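Local coordinates for protein HIRA (Homo sapiens, PDB 5YJE) that acts as a histone chaperone subunit that cooperates with ASF1A in replication-independent chromatin assembly and must trimerise for the H3.3 chaperone complex to work, at the interface of chains A and B. Sequence-based numbering; all coordinates share one arbitrary frame. Chains: chain A/B, Protein HIRA.

The interface of chains A and B. Residues chain A 69, 71, 76, 91; chain B 222, 268, 271-272.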
ATOM      1  N   THR A  69      -8.564  -2.552  40.452  1.00 58.79           N
ATOM      2  CA  THR A  69      -8.904  -3.859  41.003  1.00 60.58           C
ATOM      3  C   THR A  69      -7.973  -4.893  40.386  1.00 59.01           C
ATOM      4  O   THR A  69      -7.263  -4.615  39.421  1.00 61.10           O
ATOM      5  CB  THR A  69     -10.376  -4.216  40.747  1.00 58.16           C
ATOM      6  OG1 THR A  69     -10.668  -5.477  41.352  1.00 62.93           O
ATOM      7  CG2 THR A  69     -10.657  -4.318  39.261  1.00 58.79           C
ATOM      8  N   VAL A  71      -7.617  -9.174  39.346  1.00 64.57           N
ATOM      9  CA  VAL A  71      -8.408 -10.338  38.968  1.00 57.96           C
ATOM     10  C   VAL A  71      -7.465 -11.370  38.370  1.00 61.43           C
ATOM     11  O   VAL A  71      -6.844 -11.111  37.335  1.00 66.36           O
ATOM     12  CB  VAL A  71      -9.502  -9.967  37.954  1.00 62.61           C
ATOM     13  CG1 VAL A  71      -9.964 -11.200  37.228  1.00 64.21           C
ATOM     14  CG2 VAL A  71     -10.671  -9.270  38.636  1.00 60.60           C
ATOM     15  N   LEU A  76      -6.551  -4.405  36.662  1.00 51.88           N
ATOM     16  CA  LEU A  76      -7.517  -3.937  35.681  1.00 49.03           C
ATOM     17  C   LEU A  76      -7.606  -2.424  35.702  1.00 48.85           C
ATOM     18  O   LEU A  76      -7.518  -1.786  36.751  1.00 49.73           O
ATOM     19  CB  LEU A  76      -8.922  -4.510  35.926  1.00 53.50           C
ATOM     20  CG  LEU A  76      -9.142  -6.025  35.866  1.00 53.82           C
ATOM     21  CD1 LEU A  76     -10.574  -6.349  36.291  1.00 53.86           C
ATOM     22  CD2 LEU A  76      -8.834  -6.603  34.483  1.00 53.64           C
ATOM     23  N   VAL A  91     -12.947  -3.081  30.705  1.00 39.42           N
ATOM     24  CA  VAL A  91     -11.695  -3.181  31.435  1.00 43.55           C
ATOM     25  C   VAL A  91     -10.566  -3.440  30.434  1.00 44.77           C
ATOM     26  O   VAL A  91     -10.773  -4.043  29.378  1.00 44.23           O
ATOM     27  CB  VAL A  91     -11.779  -4.282  32.522  1.00 40.77           C
ATOM     28  CG1 VAL A  91     -12.795  -3.889  33.630  1.00 38.32           C
ATOM     29  CG2 VAL A  91     -12.168  -5.624  31.909  1.00 38.02           C
TER
ATOM     30  N   LEU B 222      -6.924 -12.843  30.780  1.00 50.26           N
ATOM     31  CA  LEU B 222      -8.175 -12.872  31.516  1.00 56.41           C
ATOM     32  C   LEU B 222      -8.889 -14.206  31.391  1.00 56.93           C
ATOM     33  O   LEU B 222     -10.004 -14.349  31.905  1.00 57.35           O
ATOM     34  CB  LEU B 222      -9.084 -11.745  31.038  1.00 50.10           C
ATOM     35  CG  LEU B 222      -8.547 -10.348  31.306  1.00 53.91           C
ATOM     36  CD1 LEU B 222      -9.075  -9.388  30.261  1.00 49.44           C
ATOM     37  CD2 LEU B 222      -8.944  -9.898  32.705  1.00 58.37           C
ATOM     38  N   VAL B 268     -17.588  -7.347  37.951  1.00 39.91           N
ATOM     39  CA  VAL B 268     -16.200  -7.337  37.528  1.00 38.78           C
ATOM     40  C   VAL B 268     -15.875  -8.611  36.753  1.00 45.04           C
ATOM     41  O   VAL B 268     -15.145  -8.575  35.756  1.00 44.15           O
ATOM     42  CB  VAL B 268     -15.282  -7.154  38.752  1.00 42.09           C
ATOM     43  CG1 VAL B 268     -13.834  -7.172  38.352  1.00 41.81           C
ATOM     44  CG2 VAL B 268     -15.613  -5.847  39.495  1.00 43.20           C
ATOM     45  N   GLU B 271     -17.243  -8.228  33.376  1.00 43.58           N
ATOM     46  CA  GLU B 271     -16.514  -7.324  32.497  1.00 44.43           C
ATOM     47  C   GLU B 271     -15.223  -7.975  32.028  1.00 42.45           C
ATOM     48  O   GLU B 271     -14.829  -7.815  30.868  1.00 41.37           O
ATOM     49  CB  GLU B 271     -16.262  -5.978  33.187  1.00 42.62           C
ATOM     50  CG  GLU B 271     -17.577  -5.263  33.567  1.00 43.37           C
ATOM     51  CD  GLU B 271     -17.524  -3.735  33.523  1.00 48.91           C
ATOM     52  OE1 GLU B 271     -16.430  -3.125  33.392  1.00 49.82           O
ATOM     53  OE2 GLU B 271     -18.614  -3.132  33.618  1.00 50.36           O
ATOM     54  N   THR B 272     -14.576  -8.755  32.899  1.00 42.98           N
ATOM     55  CA  THR B 272     -13.405  -9.497  32.453  1.00 41.88           C
ATOM     56  C   THR B 272     -13.789 -10.563  31.441  1.00 41.82           C
ATOM     57  O   THR B 272     -13.072 -10.768  30.459  1.00 42.19           O
ATOM     58  CB  THR B 272     -12.659 -10.113  33.631  1.00 42.78           C
ATOM     59  OG1 THR B 272     -13.493 -11.084  34.260  1.00 51.53           O
ATOM     60  CG2 THR B 272     -12.251  -9.050  34.634  1.00 39.24           C
TER
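Three extended strands of chain A, 68-71, 74-83 and 86-92, present their side chains to the first turns of helix 266-286 of chain B, where B:Val268 and B:Thr272 face A:Val71 and A:Leu76, and B:Glu271 faces A:Val91. B:Leu222, in the loop just after the 3-10 helix 218-220, closes one border. This is a hydrophobic sheet-against-helix patch. It is part of a contact between two copies of the C-terminal part of HIRA, in a deposited assembly of three, and trimerization of HIRA is needed for activity of the complex.

A:Leu76 sits at the centre, and its two methyl branches serve different partners. CD1 points at the helix and lies 3.6 Å from CG2 of B:Thr272, the two side chains meeting at about a right angle. The same CD1 also touches CG1 of B:Val268. CD2 turns to the loop and meets CD2 of B:Leu222 at 3.7 Å.

A:Val71 packs beside it with both methyls. Its CG2 passes CG1 of B:Val268 at 3.8 Å, the side chains running antiparallel. Its CG1 approaches CG2 of B:Thr272 tip to tip. B:Thr272 can offer this methyl because chi1 of 65° places OG1 between its backbone N and carbonyl carbon and swings CG2 toward chain A. OG1 is turned back to the carbonyl O of B:Val268, but that hydrogen bond is weak.

A:Val91 covers B:Glu271 toward the same end of the patch as B:Leu222. CG1 lies against the side chain, 4.1 Å from CB and also near the carboxylate OE1. With an alanine at A:Val91 both methyls go, which would probably leave a gap over the CB and main-chain carbonyl of B:Glu271 and its side chain less confined.

A:Thr69 is more peripheral, with CG2 4.4 Å from CG1 of B:Val268. At the opposite end, CG2 of A:Val91 rests 3.6 Å from the main-chain O of B:Glu271.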